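Local coordinates for protein Alp7A (Bacillus subtilis, PDB 5EC0) that binds ADP as an actin-like protein of the bacterial cytoskeleton and probably forms filaments that segregate plasmids, at residues 15-26 / 100-111. Residues are numbered along the deposited sequence; the frame is centred on the assembly and turned at random.
Sequences YMNLIDGYFFEL and TFLAATAYYQAL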
loop_
_atom_site.group_PDB
_atom_site.type_symbol
_atom_site.label_atom_id
_atom_site.label_comp_id
_atom_site.label_asym_id
_atom_site.label_seq_id
_atom_site.Cartn_x
_atom_site.Cartn_y
_atom_site.Cartn_z
ATOM N N TYR A 15 -0.070 5.998 0.708
ATOM C CA TYR A 15 -1.009 5.899 -0.393
ATOM C C TYR A 15 -0.199 5.572 -1.650
ATOM O O TYR A 15 0.774 6.257 -1.930
ATOM C CB TYR A 15 -1.769 7.228 -0.558
ATOM C CG TYR A 15 -2.543 7.370 -1.848
ATOM C CD1 TYR A 15 -1.913 7.773 -3.025
ATOM C CD2 TYR A 15 -3.904 7.121 -1.886
ATOM C CE1 TYR A 15 -2.620 7.903 -4.208
ATOM C CE2 TYR A 15 -4.629 7.265 -3.068
ATOM C CZ TYR A 15 -3.975 7.643 -4.226
ATOM O OH TYR A 15 -4.681 7.781 -5.388
ATOM N N MET A 16 -0.583 4.534 -2.391
ATOM C CA MET A 16 0.136 4.178 -3.614
ATOM C C MET A 16 -0.871 3.921 -4.696
ATOM O O MET A 16 -1.954 3.373 -4.427
ATOM C CB MET A 16 1.030 2.945 -3.403
ATOM C CG MET A 16 1.792 2.922 -2.064
ATOM S SD MET A 16 2.805 1.453 -1.918
ATOM C CE MET A 16 1.544 0.205 -2.086
ATOM N N ASN A 17 -0.544 4.291 -5.927
ATOM C CA ASN A 17 -1.562 4.067 -6.923
ATOM C C ASN A 17 -0.870 3.833 -8.281
ATOM O O ASN A 17 0.217 4.352 -8.544
ATOM C CB ASN A 17 -2.525 5.276 -6.951
ATOM C CG ASN A 17 -1.872 6.527 -7.507
ATOM O OD1 ASN A 17 -1.575 6.598 -8.700
ATOM N ND2 ASN A 17 -1.330 7.315 -6.621
ATOM N N LEU A 18 -1.514 3.092 -9.163
ATOM C CA LEU A 18 -1.056 3.041 -10.539
ATOM C C LEU A 18 -2.116 3.654 -11.441
ATOM O O LEU A 18 -3.289 3.252 -11.416
ATOM C CB LEU A 18 -0.766 1.601 -10.972
ATOM C CG LEU A 18 0.385 0.799 -10.374
ATOM C CD1 LEU A 18 0.148 -0.707 -10.601
ATOM C CD2 LEU A 18 1.666 1.235 -11.051
ATOM N N ILE A 19 -1.710 4.633 -12.230
ATOM C CA ILE A 19 -2.629 5.293 -13.146
ATOM C C ILE A 19 -2.134 5.078 -14.553
ATOM O O ILE A 19 -1.084 5.590 -14.920
ATOM C CB ILE A 19 -2.744 6.794 -12.852
ATOM C CG1 ILE A 19 -3.151 7.009 -11.387
ATOM C CG2 ILE A 19 -3.739 7.426 -13.776
ATOM C CD1 ILE A 19 -3.074 8.443 -10.927
ATOM N N ASP A 20 -2.918 4.327 -15.327
ATOM C CA ASP A 20 -2.521 3.799 -16.636
ATOM C C ASP A 20 -1.081 3.300 -16.624
ATOM O O ASP A 20 -0.301 3.627 -17.511
ATOM C CB ASP A 20 -2.717 4.848 -17.737
ATOM C CG ASP A 20 -4.189 5.097 -18.058
ATOM O OD1 ASP A 20 -5.011 4.185 -17.814
ATOM O OD2 ASP A 20 -4.524 6.201 -18.552
ATOM N N GLY A 21 -0.737 2.515 -15.600
ATOM C CA GLY A 21 0.590 1.929 -15.488
ATOM C C GLY A 21 1.638 2.859 -14.908
ATOM O O GLY A 21 2.795 2.477 -14.741
ATOM N N TYR A 22 1.244 4.084 -14.589
ATOM C CA TYR A 22 2.178 5.020 -13.991
ATOM C C TYR A 22 2.090 4.995 -12.466
ATOM O O TYR A 22 1.022 5.234 -11.871
ATOM C CB TYR A 22 1.926 6.434 -14.517
ATOM C CG TYR A 22 2.881 7.477 -13.974
ATOM C CD1 TYR A 22 4.169 7.601 -14.474
ATOM C CD2 TYR A 22 2.491 8.334 -12.955
ATOM C CE1 TYR A 22 5.047 8.565 -13.970
ATOM C CE2 TYR A 22 3.352 9.297 -12.453
ATOM C CZ TYR A 22 4.626 9.408 -12.961
ATOM O OH TYR A 22 5.468 10.365 -12.447
ATOM N N PHE A 23 3.232 4.726 -11.842
ATOM C CA PHE A 23 3.339 4.670 -10.386
ATOM C C PHE A 23 3.771 5.986 -9.709
ATOM O O PHE A 23 4.702 6.662 -10.157
ATOM C CB PHE A 23 4.321 3.561 -9.982
ATOM C CG PHE A 23 4.554 3.471 -8.497
ATOM C CD1 PHE A 23 3.680 2.746 -7.688
ATOM C CD2 PHE A 23 5.640 4.120 -7.905
ATOM C CE1 PHE A 23 3.875 2.666 -6.310
ATOM C CE2 PHE A 23 5.845 4.053 -6.525
ATOM C CZ PHE A 23 4.963 3.321 -5.725
ATOM N N PHE A 24 3.079 6.341 -8.628
ATOM C CA PHE A 24 3.597 7.303 -7.657
ATOM C C PHE A 24 2.894 7.049 -6.333
ATOM O O PHE A 24 1.886 6.343 -6.285
ATOM C CB PHE A 24 3.415 8.771 -8.116
ATOM C CG PHE A 24 1.983 9.227 -8.179
ATOM C CD1 PHE A 24 1.343 9.714 -7.045
ATOM C CD2 PHE A 24 1.278 9.192 -9.376
ATOM C CE1 PHE A 24 0.021 10.147 -7.100
ATOM C CE2 PHE A 24 -0.042 9.641 -9.440
ATOM C CZ PHE A 24 -0.671 10.118 -8.294
ATOM N N GLU A 25 3.447 7.607 -5.265
ATOM C CA GLU A 25 2.914 7.413 -3.929
ATOM C C GLU A 25 3.047 8.694 -3.109
ATOM O O GLU A 25 3.823 9.580 -3.446
ATOM C CB GLU A 25 3.619 6.248 -3.227
ATOM C CG GLU A 25 5.132 6.267 -3.304
ATOM C CD GLU A 25 5.773 5.112 -2.533
ATOM O OE1 GLU A 25 5.075 4.489 -1.718
ATOM O OE2 GLU A 25 6.977 4.824 -2.734
ATOM N N LEU A 26 2.267 8.775 -2.040
ATOM C CA LEU A 26 2.155 9.962 -1.206
ATOM C C LEU A 26 2.103 9.508 0.222
ATOM O O LEU A 26 1.530 8.455 0.501
ATOM C CB LEU A 26 0.873 10.759 -1.508
ATOM C CG LEU A 26 0.535 11.276 -2.906
ATOM C CD1 LEU A 26 -0.914 11.762 -2.951
ATOM C CD2 LEU A 26 1.488 12.393 -3.280
ATOM N N THR A 100 -7.549 11.917 -0.242
ATOM C CA THR A 100 -6.266 11.578 -0.843
ATOM C C THR A 100 -6.418 11.208 -2.330
ATOM O O THR A 100 -5.646 11.669 -3.171
ATOM C CB THR A 100 -5.584 10.437 -0.089
ATOM O OG1 THR A 100 -5.615 10.721 1.313
ATOM C CG2 THR A 100 -4.133 10.311 -0.525
ATOM N N PHE A 101 -7.436 10.411 -2.653
ATOM C CA PHE A 101 -7.701 10.032 -4.039
ATOM C C PHE A 101 -7.893 11.258 -4.947
ATOM O O PHE A 101 -7.357 11.308 -6.057
ATOM C CB PHE A 101 -8.928 9.107 -4.094
ATOM C CG PHE A 101 -9.732 9.216 -5.355
ATOM C CD1 PHE A 101 -9.307 8.607 -6.527
ATOM C CD2 PHE A 101 -10.956 9.900 -5.357
ATOM C CE1 PHE A 101 -10.078 8.690 -7.700
ATOM C CE2 PHE A 101 -11.736 9.983 -6.519
ATOM C CZ PHE A 101 -11.297 9.386 -7.687
ATOM N N LEU A 102 -8.644 12.242 -4.463
ATOM C CA LEU A 102 -8.948 13.441 -5.251
ATOM C C LEU A 102 -7.697 14.251 -5.550
ATOM O O LEU A 102 -7.473 14.688 -6.686
ATOM C CB LEU A 102 -9.963 14.323 -4.527
ATOM C CG LEU A 102 -11.389 13.819 -4.347
ATOM C CD1 LEU A 102 -12.207 14.831 -3.529
ATOM C CD2 LEU A 102 -12.051 13.548 -5.706
ATOM N N ALA A 103 -6.891 14.452 -4.513
ATOM C CA ALA A 103 -5.619 15.162 -4.626
ATOM C C ALA A 103 -4.637 14.404 -5.528
ATOM O O ALA A 103 -3.956 15.005 -6.361
ATOM C CB ALA A 103 -5.012 15.390 -3.236
ATOM N N ALA A 104 -4.576 13.084 -5.357
ATOM C CA ALA A 104 -3.745 12.242 -6.214
ATOM C C ALA A 104 -4.130 12.404 -7.684
ATOM O O ALA A 104 -3.271 12.640 -8.531
ATOM C CB ALA A 104 -3.844 10.760 -5.793
ATOM N N THR A 105 -5.422 12.272 -7.974
ATOM C CA THR A 105 -5.911 12.389 -9.339
ATOM C C THR A 105 -5.602 13.795 -9.917
ATOM O O THR A 105 -5.232 13.925 -11.079
ATOM C CB THR A 105 -7.428 12.125 -9.410
ATOM O OG1 THR A 105 -7.737 10.850 -8.824
ATOM C CG2 THR A 105 -7.909 12.167 -10.859
ATOM N N ALA A 106 -5.768 14.836 -9.103
ATOM C CA ALA A 106 -5.510 16.200 -9.550
ATOM C C ALA A 106 -4.021 16.391 -9.826
ATOM O O ALA A 106 -3.627 17.090 -10.770
ATOM C CB ALA A 106 -5.997 17.203 -8.520
ATOM N N TYR A 107 -3.196 15.750 -9.004
ATOM C CA TYR A 107 -1.756 15.782 -9.208
ATOM C C TYR A 107 -1.365 15.143 -10.540
ATOM O O TYR A 107 -0.568 15.696 -11.309
ATOM C CB TYR A 107 -1.033 15.071 -8.075
ATOM C CG TYR A 107 0.417 14.835 -8.409
ATOM C CD1 TYR A 107 1.292 15.904 -8.573
ATOM C CD2 TYR A 107 0.907 13.548 -8.590
ATOM C CE1 TYR A 107 2.622 15.698 -8.890
ATOM C CE2 TYR A 107 2.234 13.332 -8.906
ATOM C CZ TYR A 107 3.084 14.418 -9.054
ATOM O OH TYR A 107 4.397 14.205 -9.374
ATOM N N TYR A 108 -1.918 13.965 -10.806
ATOM C CA TYR A 108 -1.619 13.267 -12.050
ATOM C C TYR A 108 -2.087 14.093 -13.246
ATOM O O TYR A 108 -1.406 14.147 -14.274
ATOM C CB TYR A 108 -2.270 11.887 -12.068
ATOM C CG TYR A 108 -2.010 11.117 -13.339
ATOM C CD1 TYR A 108 -0.861 10.333 -13.479
ATOM C CD2 TYR A 108 -2.914 11.153 -14.395
ATOM C CE1 TYR A 108 -0.620 9.613 -14.635
ATOM C CE2 TYR A 108 -2.677 10.444 -15.568
ATOM C CZ TYR A 108 -1.532 9.671 -15.682
ATOM O OH TYR A 108 -1.300 8.954 -16.843
ATOM N N GLN A 109 -3.242 14.745 -13.103
ATOM C CA GLN A 109 -3.763 15.589 -14.174
ATOM C C GLN A 109 -2.819 16.756 -14.451
ATOM O O GLN A 109 -2.566 17.091 -15.611
ATOM C CB GLN A 109 -5.156 16.122 -13.837
ATOM C CG GLN A 109 -5.906 16.668 -15.034
ATOM C CD GLN A 109 -5.461 18.074 -15.485
ATOM O OE1 GLN A 109 -5.196 18.961 -14.664
ATOM N NE2 GLN A 109 -5.383 18.271 -16.799
ATOM N N ALA A 110 -2.310 17.375 -13.387
ATOM C CA ALA A 110 -1.398 18.512 -13.525
ATOM C C ALA A 110 -0.069 18.073 -14.129
ATOM O O ALA A 110 0.515 18.787 -14.935
ATOM C CB ALA A 110 -1.164 19.179 -12.182
ATOM N N LEU A 111 0.400 16.894 -13.728
ATOM C CA LEU A 111 1.667 16.360 -14.215
ATOM C C LEU A 111 1.603 15.979 -15.690
ATOM O O LEU A 111 2.454 16.389 -16.467
ATOM C CB LEU A 111 2.093 15.139 -13.386
ATOM C CG LEU A 111 3.490 14.559 -13.637
ATOM C CD1 LEU A 111 4.581 15.572 -13.268
ATOM C CD2 LEU A 111 3.694 13.257 -12.868
HETATM O O HOH W 1 0.617 7.036 -17.368
HETATM O O HOH W 2 5.126 11.669 -9.786
#
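Tyr108, on the helix 100-111, lays one face of its ring against Ile19 at the end of a beta hairpin: Ile19 CG2 stands over the ring centre, 3.6 Å from the centroid and 11° off the normal. The methyl reaches this spot because it lies anti to the backbone N of Ile19, while CD1 runs on to Tyr108 CB. In the plane of the same ring, Tyr22 CD2 comes to 3.8 Å from Tyr108 CE1, the two aromatic planes inclined at 52°. The residue before it, Tyr107, turns its edge to the face of Phe24, an edge-to-face pair with centroids 5.1 Å apart. The methyl of Ala104 meets Phe24, Leu26 and the ring of Tyr15, whose CE1 lies 3.5 Å from Ala104 CB. At the far end Thr100 CG2 sits over a face of Tyr15, a CH-pi contact, and the hydroxyl of Thr100 turns back to Ile96 O in its own helix.

Behind this layer, a type I' turn from Ile19 to Tyr22 joins the antiparallel strands and sets both residues round Tyr108, while Asp20 accepts from the backbone of Ser4 and Arg5 on the neighbouring strand. On the other side of the helix, Phe101 packs on Phe125 and Phe151. This is a helix laid on the second hairpin of the chain, in an actin-like fold, with the side chain of Tyr15 about 9 Å from bound ADP.

Polar groups meet through water: one molecule joins Tyr22 OH to Tyr107 OH, and another bonds Tyr108 OH at 2.8 Å and, weakly, Ile19 O. Since the segments share no direct hydrogen bond, their direct contact rests on apolar and aromatic packing, and Tyr15 OH is buried with no partner in the model.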